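Local coordinates for myosin-2 (Saccharomyces cerevisiae, PDB 6IXO), which carries organelles and other cargo along actin cables as a class V myosin motor, gripping cargo receptors through its globular tail domain, at residues L233-D238 with T280-H285; C241-I246 with S367-P372; N250-K255 with I322-V327; L286-K291 with I309-T314. All blocks are in the same frame, centred on the assembly; numbering follows the deposited sequence.

Contact 1. Residues L233-D238 with T280-H285; sequences LLNYVD and TECLQH
D238 OD2 accepts from two N-H groups of a single residue: H285 ND1 lies 2.5 Å from D238 OD2, a short bond, and H285 N makes a weak one at 3.3 Å. The first is a His-carboxylate hydrogen bond within the DIL domain of the globular tail, where helix 223-247 meets the start of helix 284-294. D238 OD2 sits at the ring edge, close to the imidazole plane, and is met nearly in line with its C-O bond; carboxylate and ring planes are 30° apart. The other oxygen, OD1, accepts from L286 N. The acid thus faces the first turn of helix 284-294, with L283 at the N-cap, and the helix end would probably stabilise its negative charge. CG of D238 is anti to the backbone N (chi1 -165°), which sets it 3.2 Å from C282 O. Further back, C282 packs against helix 223-247: its CB lies 3.6 Å from L234 CB and 3.5 Å from N235 OD1.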
loop_
_atom_site.group_PDB
_atom_site.type_symbol
_atom_site.label_atom_id
_atom_site.label_comp_id
_atom_site.label_asym_id
_atom_site.label_seq_id
_atom_site.Cartn_x
_atom_site.Cartn_y
_atom_site.Cartn_z
ATOM N N LEU A 233 5.146 -1.017 -5.619
ATOM C CA LEU A 233 4.428 -1.887 -6.560
ATOM C C LEU A 233 4.985 -1.829 -7.996
ATOM O O LEU A 233 5.033 -2.863 -8.692
ATOM C CB LEU A 233 2.939 -1.533 -6.574
ATOM C CG LEU A 233 2.244 -1.867 -5.228
ATOM C CD1 LEU A 233 0.785 -1.429 -5.259
ATOM C CD2 LEU A 233 2.328 -3.382 -4.820
ATOM N N LEU A 234 5.368 -0.639 -8.446
ATOM C CA LEU A 234 5.981 -0.493 -9.776
ATOM C C LEU A 234 7.302 -1.250 -9.878
ATOM O O LEU A 234 7.576 -1.928 -10.882
ATOM C CB LEU A 234 6.232 0.991 -10.091
ATOM C CG LEU A 234 4.952 1.799 -10.290
ATOM C CD1 LEU A 234 5.282 3.280 -10.380
ATOM C CD2 LEU A 234 4.168 1.319 -11.554
ATOM N N ASN A 235 8.159 -1.096 -8.868
ATOM C CA ASN A 235 9.400 -1.889 -8.834
ATOM C C ASN A 235 9.123 -3.382 -8.928
ATOM O O ASN A 235 9.873 -4.142 -9.597
ATOM C CB ASN A 235 10.208 -1.631 -7.565
ATOM C CG ASN A 235 10.971 -0.329 -7.643
ATOM O OD1 ASN A 235 11.519 -0.020 -8.681
ATOM N ND2 ASN A 235 11.043 0.416 -6.529
ATOM N N TYR A 236 8.066 -3.782 -8.232
ATOM C CA TYR A 236 7.626 -5.171 -8.194
ATOM C C TYR A 236 7.185 -5.628 -9.599
ATOM O O TYR A 236 7.605 -6.667 -10.087
ATOM C CB TYR A 236 6.461 -5.351 -7.228
ATOM C CG TYR A 236 6.145 -6.822 -6.959
ATOM C CD1 TYR A 236 6.969 -7.586 -6.128
ATOM C CD2 TYR A 236 5.006 -7.420 -7.493
ATOM C CE1 TYR A 236 6.680 -8.963 -5.864
ATOM C CE2 TYR A 236 4.667 -8.785 -7.201
ATOM C CZ TYR A 236 5.530 -9.537 -6.426
ATOM O OH TYR A 236 5.202 -10.834 -6.136
ATOM N N VAL A 237 6.310 -4.855 -10.220
ATOM C CA VAL A 237 5.881 -5.168 -11.599
ATOM C C VAL A 237 7.100 -5.290 -12.531
ATOM O O VAL A 237 7.210 -6.207 -13.340
ATOM C CB VAL A 237 4.927 -4.073 -12.102
ATOM C CG1 VAL A 237 4.765 -4.129 -13.619
ATOM C CG2 VAL A 237 3.566 -4.184 -11.369
ATOM N N ASP A 238 8.013 -4.347 -12.411
ATOM C CA ASP A 238 9.230 -4.353 -13.211
ATOM C C ASP A 238 9.975 -5.681 -13.054
ATOM O O ASP A 238 10.349 -6.311 -14.041
ATOM C CB ASP A 238 10.106 -3.174 -12.788
ATOM C CG ASP A 238 11.233 -2.853 -13.788
ATOM O OD1 ASP A 238 10.966 -2.737 -14.992
ATOM O OD2 ASP A 238 12.379 -2.720 -13.353
ATOM N N THR A 280 9.370 6.407 -14.095
ATOM C CA THR A 280 10.293 5.979 -15.143
ATOM C C THR A 280 11.428 5.149 -14.532
ATOM O O THR A 280 11.760 4.071 -15.031
ATOM C CB THR A 280 10.826 7.186 -15.896
ATOM O OG1 THR A 280 9.731 7.793 -16.584
ATOM C CG2 THR A 280 11.882 6.784 -16.903
ATOM N N GLU A 281 11.969 5.604 -13.402
ATOM C CA GLU A 281 13.056 4.873 -12.739
ATOM C C GLU A 281 12.630 3.471 -12.234
ATOM O O GLU A 281 13.369 2.490 -12.404
ATOM C CB GLU A 281 13.621 5.702 -11.584
ATOM C CG GLU A 281 14.540 4.914 -10.675
ATOM C CD GLU A 281 15.183 5.778 -9.607
ATOM O OE1 GLU A 281 14.575 6.803 -9.223
ATOM O OE2 GLU A 281 16.301 5.429 -9.163
ATOM N N CYS A 282 11.436 3.368 -11.654
ATOM C CA CYS A 282 10.907 2.075 -11.232
ATOM C C CYS A 282 10.718 1.061 -12.382
ATOM O O CYS A 282 10.632 -0.137 -12.112
ATOM C CB CYS A 282 9.560 2.236 -10.552
ATOM S SG CYS A 282 9.618 3.302 -9.082
ATOM N N LEU A 283 10.594 1.519 -13.631
ATOM C CA LEU A 283 10.214 0.577 -14.708
ATOM C C LEU A 283 11.357 0.376 -15.675
ATOM O O LEU A 283 11.170 -0.108 -16.809
ATOM C CB LEU A 283 8.968 1.078 -15.473
ATOM C CG LEU A 283 7.684 1.251 -14.644
ATOM C CD1 LEU A 283 6.663 2.130 -15.382
ATOM C CD2 LEU A 283 7.120 -0.120 -14.337
ATOM N N GLN A 284 12.539 0.759 -15.239
ATOM C CA GLN A 284 13.640 0.843 -16.186
ATOM C C GLN A 284 13.991 -0.498 -16.828
ATOM O O GLN A 284 14.474 -0.525 -17.949
ATOM C CB GLN A 284 14.888 1.425 -15.512
ATOM C CG GLN A 284 15.056 2.948 -15.647
ATOM C CD GLN A 284 14.706 3.507 -17.031
ATOM O OE1 GLN A 284 15.455 3.339 -17.998
ATOM N NE2 GLN A 284 13.569 4.185 -17.118
ATOM N N HIS A 285 13.796 -1.615 -16.138
ATOM C CA HIS A 285 14.205 -2.862 -16.778
ATOM C C HIS A 285 13.286 -3.204 -17.899
ATOM O O HIS A 285 13.738 -3.744 -18.913
ATOM C CB HIS A 285 14.256 -4.028 -15.775
ATOM C CG HIS A 285 15.217 -3.791 -14.652
ATOM N ND1 HIS A 285 14.820 -3.314 -13.413
ATOM C CD2 HIS A 285 16.565 -3.915 -14.593
ATOM C CE1 HIS A 285 15.876 -3.183 -12.631
ATOM N NE2 HIS A 285 16.950 -3.544 -13.318
#

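Contact 2. Residues C241-I246 with S367-P372; sequences CFNELI and SIFITP
N243 and F369 bring the two backbones together, their CA atoms 5.5 Å apart, where the irregular segment 367-372 runs antiparallel to the last turns of helix 223-247. The amide of N243 makes the polar link, and both of its ends go to the main chain of one residue. I370 N donates to N243 OD1 at 2.8 Å, in the carbonyl plane and on a lone pair. N243 ND2 returns a bond of 2.8 Å to I370 O, which lies near the amide plane. Two bonds to one backbone unit hold the amide against rotation. An alanine in place of N243 would probably leave I370 N and I370 O without these mates and weaken the hold of the loop on the helix. The F369 ring stands nearly upright to this amide, their planes 81° apart, while I368 CG1 covers one ring face. F242, with CG anti to its backbone N (chi1 178°), meets I370 CD1 at 3.7 Å through CD2 and has I368 O at its ring edge. I246 adds CG2, 4.0 Å from F369 CE1. I368 O is also bonded by Q317 of helix 315-323, and S367 OG accepts from F369 N in an ST turn. The asparagine amide thus pairs with the backbone as a neighbouring strand would, holding the loop between helix 336-350 and helix 403-415 on a DIL-domain helix.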
loop_
_atom_site.group_PDB
_atom_site.type_symbol
_atom_site.label_atom_id
_atom_site.label_comp_id
_atom_site.label_asym_id
_atom_site.label_seq_id
_atom_site.Cartn_x
_atom_site.Cartn_y
_atom_site.Cartn_z
ATOM N N CYS A 241 7.811 -8.960 -14.184
ATOM C CA CYS A 241 7.609 -9.026 -15.668
ATOM C C CYS A 241 8.927 -9.221 -16.422
ATOM O O CYS A 241 8.988 -9.979 -17.417
ATOM C CB CYS A 241 6.914 -7.758 -16.186
ATOM S SG CYS A 241 5.199 -7.701 -15.568
ATOM N N PHE A 242 9.974 -8.530 -15.985
ATOM C CA PHE A 242 11.294 -8.725 -16.587
ATOM C C PHE A 242 11.714 -10.206 -16.524
ATOM O O PHE A 242 12.201 -10.793 -17.511
ATOM C CB PHE A 242 12.358 -7.864 -15.883
ATOM C CG PHE A 242 13.750 -8.073 -16.446
ATOM C CD1 PHE A 242 14.163 -7.382 -17.590
ATOM C CD2 PHE A 242 14.630 -9.010 -15.863
ATOM C CE1 PHE A 242 15.460 -7.583 -18.151
ATOM C CE2 PHE A 242 15.940 -9.234 -16.416
ATOM C CZ PHE A 242 16.341 -8.508 -17.569
ATOM N N ASN A 243 11.543 -10.798 -15.350
ATOM C CA ASN A 243 11.964 -12.163 -15.138
ATOM C C ASN A 243 11.207 -13.081 -16.082
ATOM O O ASN A 243 11.776 -14.018 -16.606
ATOM C CB ASN A 243 11.751 -12.592 -13.688
ATOM C CG ASN A 243 12.711 -11.876 -12.715
ATOM O OD1 ASN A 243 13.702 -11.258 -13.134
ATOM N ND2 ASN A 243 12.448 -12.012 -11.417
ATOM N N GLU A 244 9.932 -12.812 -16.319
ATOM C CA GLU A 244 9.186 -13.661 -17.261
ATOM C C GLU A 244 9.711 -13.456 -18.662
ATOM O O GLU A 244 9.882 -14.424 -19.434
ATOM C CB GLU A 244 7.684 -13.356 -17.225
ATOM C CG GLU A 244 7.004 -13.826 -15.907
ATOM C CD GLU A 244 7.035 -15.335 -15.749
ATOM O OE1 GLU A 244 6.965 -16.075 -16.770
ATOM O OE2 GLU A 244 7.146 -15.798 -14.597
ATOM N N LEU A 245 9.945 -12.196 -19.015
ATOM C CA LEU A 245 10.414 -11.905 -20.346
ATOM C C LEU A 245 11.747 -12.579 -20.621
ATOM O O LEU A 245 11.966 -13.143 -21.687
ATOM C CB LEU A 245 10.550 -10.391 -20.541
ATOM C CG LEU A 245 9.250 -9.675 -20.803
ATOM C CD1 LEU A 245 9.425 -8.139 -20.469
ATOM C CD2 LEU A 245 8.863 -9.842 -22.274
ATOM N N ILE A 246 12.660 -12.532 -19.660
ATOM C CA ILE A 246 14.019 -12.961 -19.999
ATOM C C ILE A 246 14.132 -14.499 -20.153
ATOM O O ILE A 246 15.110 -15.014 -20.740
ATOM C CB ILE A 246 15.051 -12.456 -18.938
ATOM C CG1 ILE A 246 16.460 -12.481 -19.569
ATOM C CG2 ILE A 246 14.914 -13.235 -17.578
ATOM C CD1 ILE A 246 17.520 -11.768 -18.806
ATOM N N SER A 367 22.921 -13.641 -10.766
ATOM C CA SER A 367 21.762 -14.149 -11.489
ATOM C C SER A 367 21.375 -13.237 -12.627
ATOM O O SER A 367 21.686 -12.056 -12.606
ATOM C CB SER A 367 20.565 -14.310 -10.556
ATOM O OG SER A 367 19.420 -14.743 -11.279
ATOM N N ILE A 368 20.680 -13.790 -13.619
ATOM C CA ILE A 368 20.086 -12.982 -14.670
ATOM C C ILE A 368 18.727 -12.412 -14.237
ATOM O O ILE A 368 18.160 -11.576 -14.932
ATOM C CB ILE A 368 19.871 -13.779 -15.949
ATOM C CG1 ILE A 368 18.828 -14.882 -15.716
ATOM C CG2 ILE A 368 21.210 -14.358 -16.454
ATOM C CD1 ILE A 368 18.456 -15.688 -16.942
ATOM N N PHE A 369 18.202 -12.882 -13.107
ATOM C CA PHE A 369 16.868 -12.460 -12.654
ATOM C C PHE A 369 16.988 -11.251 -11.724
ATOM O O PHE A 369 17.997 -11.087 -11.042
ATOM C CB PHE A 369 16.148 -13.607 -11.892
ATOM C CG PHE A 369 15.785 -14.802 -12.759
ATOM C CD1 PHE A 369 14.813 -14.684 -13.740
ATOM C CD2 PHE A 369 16.401 -16.041 -12.565
ATOM C CE1 PHE A 369 14.463 -15.776 -14.545
ATOM C CE2 PHE A 369 16.059 -17.139 -13.370
ATOM C CZ PHE A 369 15.088 -16.995 -14.364
ATOM N N ILE A 370 15.931 -10.452 -11.660
ATOM C CA ILE A 370 15.870 -9.405 -10.647
ATOM C C ILE A 370 15.113 -9.983 -9.465
ATOM O O ILE A 370 14.003 -10.488 -9.629
ATOM C CB ILE A 370 15.136 -8.191 -11.181
ATOM C CG1 ILE A 370 15.869 -7.633 -12.406
ATOM C CG2 ILE A 370 15.002 -7.055 -10.113
ATOM C CD1 ILE A 370 15.013 -6.586 -13.070
ATOM N N THR A 371 15.688 -9.913 -8.287
ATOM C CA THR A 371 14.964 -10.363 -7.092
ATOM C C THR A 371 13.797 -9.435 -6.739
ATOM O O THR A 371 14.025 -8.272 -6.456
ATOM C CB THR A 371 15.912 -10.417 -5.917
ATOM O OG1 THR A 371 16.928 -11.367 -6.221
ATOM C CG2 THR A 371 15.159 -10.801 -4.635
ATOM N N PRO A 372 12.545 -9.933 -6.779
ATOM C CA PRO A 372 11.413 -9.058 -6.409
ATOM C C PRO A 372 11.513 -8.660 -4.930
ATOM O O PRO A 372 11.975 -9.473 -4.125
ATOM C CB PRO A 372 10.177 -9.930 -6.670
ATOM C CG PRO A 372 10.673 -11.051 -7.589
ATOM C CD PRO A 372 12.109 -11.266 -7.211
#

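Contact 3. Residues N250-K255 with I322-V327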
loop_
_atom_site.group_PDB
_atom_site.type_symbol
_atom_site.label_atom_id
_atom_site.label_comp_id
_atom_site.label_asym_id
_atom_site.label_seq_id
_atom_site.Cartn_x
_atom_site.Cartn_y
_atom_site.Cartn_z
ATOM N N ASN A 250 11.174 -18.312 -27.385
ATOM C CA ASN A 250 10.639 -18.234 -28.759
ATOM C C ASN A 250 9.564 -17.139 -28.814
ATOM O O ASN A 250 8.411 -17.402 -29.164
ATOM C CB ASN A 250 10.085 -19.601 -29.187
ATOM C CG ASN A 250 9.555 -19.592 -30.595
ATOM O OD1 ASN A 250 9.979 -18.778 -31.410
ATOM N ND2 ASN A 250 8.613 -20.485 -30.889
ATOM N N PHE A 251 9.945 -15.907 -28.458
ATOM C CA PHE A 251 8.939 -14.906 -28.132
ATOM C C PHE A 251 9.414 -13.482 -28.354
ATOM O O PHE A 251 8.659 -12.627 -28.816
ATOM C CB PHE A 251 8.543 -15.111 -26.664
ATOM C CG PHE A 251 7.459 -14.193 -26.158
ATOM C CD1 PHE A 251 6.117 -14.506 -26.349
ATOM C CD2 PHE A 251 7.788 -13.047 -25.422
ATOM C CE1 PHE A 251 5.112 -13.677 -25.825
ATOM C CE2 PHE A 251 6.791 -12.236 -24.878
ATOM C CZ PHE A 251 5.451 -12.564 -25.077
ATOM N N LEU A 252 10.658 -13.218 -27.985
ATOM C CA LEU A 252 11.195 -11.859 -28.047
ATOM C C LEU A 252 11.495 -11.526 -29.513
ATOM O O LEU A 252 12.121 -12.307 -30.203
ATOM C CB LEU A 252 12.460 -11.739 -27.198
ATOM C CG LEU A 252 12.315 -12.223 -25.729
ATOM C CD1 LEU A 252 13.691 -12.398 -25.170
ATOM C CD2 LEU A 252 11.533 -11.121 -24.962
ATOM N N SER A 253 10.983 -10.394 -29.974
ATOM C CA SER A 253 11.011 -10.029 -31.387
ATOM C C SER A 253 10.774 -8.524 -31.465
ATOM O O SER A 253 10.376 -7.882 -30.464
ATOM C CB SER A 253 9.929 -10.745 -32.179
ATOM O OG SER A 253 8.630 -10.271 -31.793
ATOM N N TRP A 254 10.994 -7.975 -32.641
ATOM C CA TRP A 254 10.691 -6.574 -32.843
ATOM C C TRP A 254 9.221 -6.247 -32.547
ATOM O O TRP A 254 8.906 -5.266 -31.819
ATOM C CB TRP A 254 11.053 -6.167 -34.283
ATOM C CG TRP A 254 10.757 -4.716 -34.531
ATOM C CD1 TRP A 254 11.627 -3.657 -34.371
ATOM C CD2 TRP A 254 9.510 -4.156 -34.976
ATOM N NE1 TRP A 254 10.978 -2.472 -34.675
ATOM C CE2 TRP A 254 9.681 -2.744 -35.036
ATOM C CE3 TRP A 254 8.265 -4.699 -35.310
ATOM C CZ2 TRP A 254 8.649 -1.871 -35.452
ATOM C CZ3 TRP A 254 7.236 -3.824 -35.712
ATOM C CH2 TRP A 254 7.437 -2.428 -35.771
ATOM N N LYS A 255 8.307 -7.045 -33.090
ATOM C CA LYS A 255 6.883 -6.803 -32.822
ATOM C C LYS A 255 6.536 -6.857 -31.348
ATOM O O LYS A 255 5.794 -6.023 -30.865
ATOM C CB LYS A 255 6.011 -7.794 -33.562
ATOM C CG LYS A 255 5.975 -7.538 -35.078
ATOM C CD LYS A 255 5.190 -8.644 -35.805
ATOM C CE LYS A 255 5.039 -8.376 -37.244
ATOM N NZ LYS A 255 4.045 -9.316 -37.859
ATOM N N ILE A 322 19.475 -10.802 -26.269
ATOM C CA ILE A 322 19.941 -10.795 -27.662
ATOM C C ILE A 322 19.992 -12.211 -28.242
ATOM O O ILE A 322 19.609 -12.410 -29.414
ATOM C CB ILE A 322 21.338 -10.149 -27.794
ATOM C CG1 ILE A 322 21.236 -8.659 -27.492
ATOM C CG2 ILE A 322 21.938 -10.373 -29.257
ATOM C CD1 ILE A 322 22.550 -7.986 -27.277
ATOM N N SER A 323 20.477 -13.197 -27.467
ATOM C CA SER A 323 20.640 -14.529 -28.072
ATOM C C SER A 323 19.263 -15.167 -28.250
ATOM O O SER A 323 19.106 -16.045 -29.051
ATOM C CB SER A 323 21.557 -15.443 -27.248
ATOM O OG SER A 323 21.111 -15.500 -25.908
ATOM N N GLN A 324 18.261 -14.712 -27.494
ATOM C CA GLN A 324 16.904 -15.258 -27.649
ATOM C C GLN A 324 16.001 -14.459 -28.581
ATOM O O GLN A 324 14.840 -14.812 -28.782
ATOM C CB GLN A 324 16.225 -15.351 -26.247
ATOM C CG GLN A 324 16.930 -16.454 -25.417
ATOM C CD GLN A 324 16.557 -16.368 -23.936
ATOM O OE1 GLN A 324 15.520 -15.789 -23.572
ATOM N NE2 GLN A 324 17.401 -16.939 -23.094
ATOM N N TYR A 325 16.518 -13.357 -29.105
ATOM C CA TYR A 325 15.757 -12.509 -30.031
ATOM C C TYR A 325 15.278 -13.286 -31.265
ATOM O O TYR A 325 16.072 -13.971 -31.889
ATOM C CB TYR A 325 16.627 -11.347 -30.493
ATOM C CG TYR A 325 15.935 -10.385 -31.443
ATOM C CD1 TYR A 325 15.064 -9.424 -30.965
ATOM C CD2 TYR A 325 16.204 -10.417 -32.822
ATOM C CE1 TYR A 325 14.444 -8.499 -31.835
ATOM C CE2 TYR A 325 15.586 -9.536 -33.688
ATOM C CZ TYR A 325 14.728 -8.559 -33.177
ATOM O OH TYR A 325 14.140 -7.707 -34.060
ATOM N N GLN A 326 14.006 -13.191 -31.636
ATOM C CA GLN A 326 13.549 -13.986 -32.812
ATOM C C GLN A 326 13.341 -13.102 -34.052
ATOM O O GLN A 326 12.421 -12.295 -34.075
ATOM C CB GLN A 326 12.235 -14.702 -32.506
ATOM C CG GLN A 326 12.378 -15.817 -31.456
ATOM C CD GLN A 326 13.276 -16.948 -31.936
ATOM O OE1 GLN A 326 13.095 -17.462 -33.030
ATOM N NE2 GLN A 326 14.258 -17.322 -31.122
ATOM N N VAL A 327 14.168 -13.283 -35.072
ATOM C CA VAL A 327 14.048 -12.462 -36.277
ATOM C C VAL A 327 12.811 -12.841 -37.076
ATOM O O VAL A 327 12.416 -13.997 -37.143
ATOM C CB VAL A 327 15.300 -12.569 -37.199
ATOM C CG1 VAL A 327 16.516 -11.958 -36.520
ATOM C CG2 VAL A 327 15.564 -14.017 -37.629
HETATM O O HOH W 1 11.795 -9.654 -34.912
#
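The phenol of Y325 reaches across the backbone of S253 and W254, meeting it obliquely, with Y325 CE1 3.7 Å from S253 C. CG of Y325 is anti to its backbone N (chi1 -179°); the bond to CB points away from the other segment, yet the ring comes back to S253 and W254. At the tip, Y325 OH touches W254 CB at 3.5 Å and is hydrogen-bonded to E331, while K297 makes a cation-pi contact with the ring. One water joins the parts: it accepts from W254 N at 2.9 Å and donates to Y325 OH at 3.2 Å and to Q326 O at 2.8 Å. This is where helix 254-273 of the DIL domain begins, with S253 at its N-cap and S253 OG bonded to R256 N, and where the chain leaves the C-terminal end of helix 315-323. Between the two, Q326 N donates to L252 O over a very short 2.5 Å. CB of Q326 points toward segment 250-255, and the chain bends at chi2; the side chains of Q326 and N250 cross at about a right angle, their amide planes 84° apart. S253 CB rests 3.5 Å from Q326 O. L252 crosses Q324 obliquely, placing L252 CD1 4.0 Å from Q324 CB, and also packs on L245 and L293.

Contact 4. Residues L286-K291 with I309-T314; sequences LIQTAK and ICYSLT
Q288 extends straight from its helix, CG anti to the carbonyl carbon and CD continuing outward (chi2 170°), to deliver its amide into the turn at C310-L313. Y311 holds CG between its own backbone N and carbonyl carbon (chi1 59°), and one face of its ring is covered by that amide: Q288 NE2 stands 3.5 Å above the ring plane, over the centre. Q288 OE1 accepts from S312 N at 2.7 Å, in the carbonyl plane and on a lone pair, whereas the bond from Q288 NE2 to S312 OG, at 3.0 Å, is weak. NE2 is also bonded to Q284 OE1, one turn back. The peptide so gripped belongs to a type I beta turn, closed by L313 N to C310 O, that links helix 300-309 to helix 315-323 in the DIL domain. A leucine in place of Q288 would probably leave S312 N without its acceptor and Q284 OE1 without this donor, and the Y311 face would lose the amide nitrogen above it. Next to the amide, Q288 CG touches I309 O at 3.6 Å. One turn further along the helix, K291 packs on I309, and the pair is tight, with K291 CD 3.5 Å from I309 CG2.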
loop_
_atom_site.group_PDB
_atom_site.type_symbol
_atom_site.label_atom_id
_atom_site.label_comp_id
_atom_site.label_asym_id
_atom_site.label_seq_id
_atom_site.Cartn_x
_atom_site.Cartn_y
_atom_site.Cartn_z
ATOM N N LEU A 286 11.994 -2.970 -17.699
ATOM C CA LEU A 286 11.011 -3.170 -18.792
ATOM C C LEU A 286 11.224 -2.159 -19.916
ATOM O O LEU A 286 11.215 -2.494 -21.128
ATOM C CB LEU A 286 9.578 -3.032 -18.262
ATOM C CG LEU A 286 9.178 -4.156 -17.322
ATOM C CD1 LEU A 286 7.788 -3.861 -16.787
ATOM C CD2 LEU A 286 9.183 -5.484 -18.154
ATOM N N ILE A 287 11.431 -0.906 -19.538
ATOM C CA ILE A 287 11.622 0.119 -20.590
ATOM C C ILE A 287 12.877 -0.241 -21.438
ATOM O O ILE A 287 12.878 -0.205 -22.692
ATOM C CB ILE A 287 11.757 1.526 -19.959
ATOM C CG1 ILE A 287 10.397 1.963 -19.384
ATOM C CG2 ILE A 287 12.380 2.577 -20.970
ATOM C CD1 ILE A 287 10.474 3.235 -18.454
ATOM N N GLN A 288 13.957 -0.586 -20.755
ATOM C CA GLN A 288 15.206 -0.842 -21.483
ATOM C C GLN A 288 15.105 -2.146 -22.291
ATOM O O GLN A 288 15.725 -2.286 -23.331
ATOM C CB GLN A 288 16.375 -0.885 -20.502
ATOM C CG GLN A 288 16.804 0.520 -20.028
ATOM C CD GLN A 288 17.801 0.470 -18.874
ATOM O OE1 GLN A 288 18.609 -0.454 -18.786
ATOM N NE2 GLN A 288 17.731 1.467 -17.967
ATOM N N THR A 289 14.338 -3.111 -21.797
ATOM C CA THR A 289 14.124 -4.331 -22.589
ATOM C C THR A 289 13.380 -4.033 -23.886
ATOM O O THR A 289 13.773 -4.506 -24.989
ATOM C CB THR A 289 13.370 -5.370 -21.766
ATOM O OG1 THR A 289 14.220 -5.743 -20.688
ATOM C CG2 THR A 289 13.013 -6.646 -22.597
ATOM N N ALA A 290 12.309 -3.251 -23.771
ATOM C CA ALA A 290 11.566 -2.805 -24.960
ATOM C C ALA A 290 12.487 -2.126 -25.945
ATOM O O ALA A 290 12.399 -2.352 -27.178
ATOM C CB ALA A 290 10.415 -1.864 -24.543
ATOM N N LYS A 291 13.391 -1.276 -25.449
ATOM C CA LYS A 291 14.331 -0.595 -26.383
ATOM C C LYS A 291 15.233 -1.622 -27.060
ATOM O O LYS A 291 15.456 -1.596 -28.269
ATOM C CB LYS A 291 15.187 0.438 -25.663
ATOM C CG LYS A 291 14.414 1.730 -25.329
ATOM C CD LYS A 291 15.167 2.653 -24.367
ATOM C CE LYS A 291 14.504 4.035 -24.232
ATOM N NZ LYS A 291 13.028 3.979 -23.996
ATOM N N ILE A 309 22.325 2.654 -23.613
ATOM C CA ILE A 309 20.879 2.785 -23.471
ATOM C C ILE A 309 20.370 1.894 -22.340
ATOM O O ILE A 309 19.534 2.309 -21.531
ATOM C CB ILE A 309 20.143 2.420 -24.764
ATOM C CG1 ILE A 309 20.506 3.419 -25.877
ATOM C CG2 ILE A 309 18.649 2.360 -24.515
ATOM C CD1 ILE A 309 20.057 2.995 -27.278
ATOM N N CYS A 310 20.906 0.683 -22.270
ATOM C CA CYS A 310 20.447 -0.317 -21.304
ATOM C C CYS A 310 21.289 -0.319 -20.035
ATOM O O CYS A 310 21.767 -1.368 -19.609
ATOM C CB CYS A 310 20.463 -1.693 -21.967
ATOM S SG CYS A 310 19.304 -1.736 -23.357
ATOM N N TYR A 311 21.468 0.857 -19.433
ATOM C CA TYR A 311 22.379 0.998 -18.287
ATOM C C TYR A 311 21.899 0.245 -17.048
ATOM O O TYR A 311 22.620 0.156 -16.059
ATOM C CB TYR A 311 22.601 2.489 -17.929
ATOM C CG TYR A 311 21.334 3.245 -17.566
ATOM C CD1 TYR A 311 20.847 3.253 -16.266
ATOM C CD2 TYR A 311 20.629 3.953 -18.530
ATOM C CE1 TYR A 311 19.679 3.935 -15.937
ATOM C CE2 TYR A 311 19.466 4.634 -18.213
ATOM C CZ TYR A 311 18.996 4.626 -16.915
ATOM O OH TYR A 311 17.842 5.307 -16.617
ATOM N N SER A 312 20.682 -0.287 -17.073
ATOM C CA SER A 312 20.214 -1.053 -15.920
ATOM C C SER A 312 20.301 -2.559 -16.144
ATOM O O SER A 312 19.895 -3.357 -15.291
ATOM C CB SER A 312 18.781 -0.661 -15.574
ATOM O OG SER A 312 18.726 0.709 -15.210
ATOM N N LEU A 313 20.789 -2.951 -17.312
ATOM C CA LEU A 313 20.871 -4.364 -17.628
ATOM C C LEU A 313 22.328 -4.782 -17.586
ATOM O O LEU A 313 23.193 -4.028 -18.010
ATOM C CB LEU A 313 20.260 -4.654 -18.993
ATOM C CG LEU A 313 18.786 -4.262 -19.166
ATOM C CD1 LEU A 313 18.315 -4.713 -20.576
ATOM C CD2 LEU A 313 17.937 -4.931 -18.096
ATOM N N THR A 314 22.600 -5.970 -17.057
ATOM C CA THR A 314 23.969 -6.482 -17.003
ATOM C C THR A 314 24.357 -7.087 -18.340
ATOM O O THR A 314 23.489 -7.423 -19.139
ATOM C CB THR A 314 24.109 -7.557 -15.952
ATOM O OG1 THR A 314 23.277 -8.648 -16.359
ATOM C CG2 THR A 314 23.650 -7.019 -14.516
#

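How the contacts relate
Contacts 1, 2 and 4 form one cluster, each pair of centres about 12 Å apart. Helix 223-247 serves contacts 1 and 2, and helix 284-294 serves contacts 1 and 4. H285 also packs on I370, joining contact 1 to contact 2, while its CD2, 3.4 Å from S312 O, leads from contact 1 into contact 4. F242 of contact 2 meets contact 4 through CE1, 3.4 Å from T289 OG1 and 3.6 Å from L313 CD2. Contact 3 lies farther out, its centre about 22 Å from that of contact 1, but L252 CD2 touches L245 O of contact 2 at 3.9 Å. A sulfate, probably from crystallisation, lies about 6 Å from the Q324 side chain.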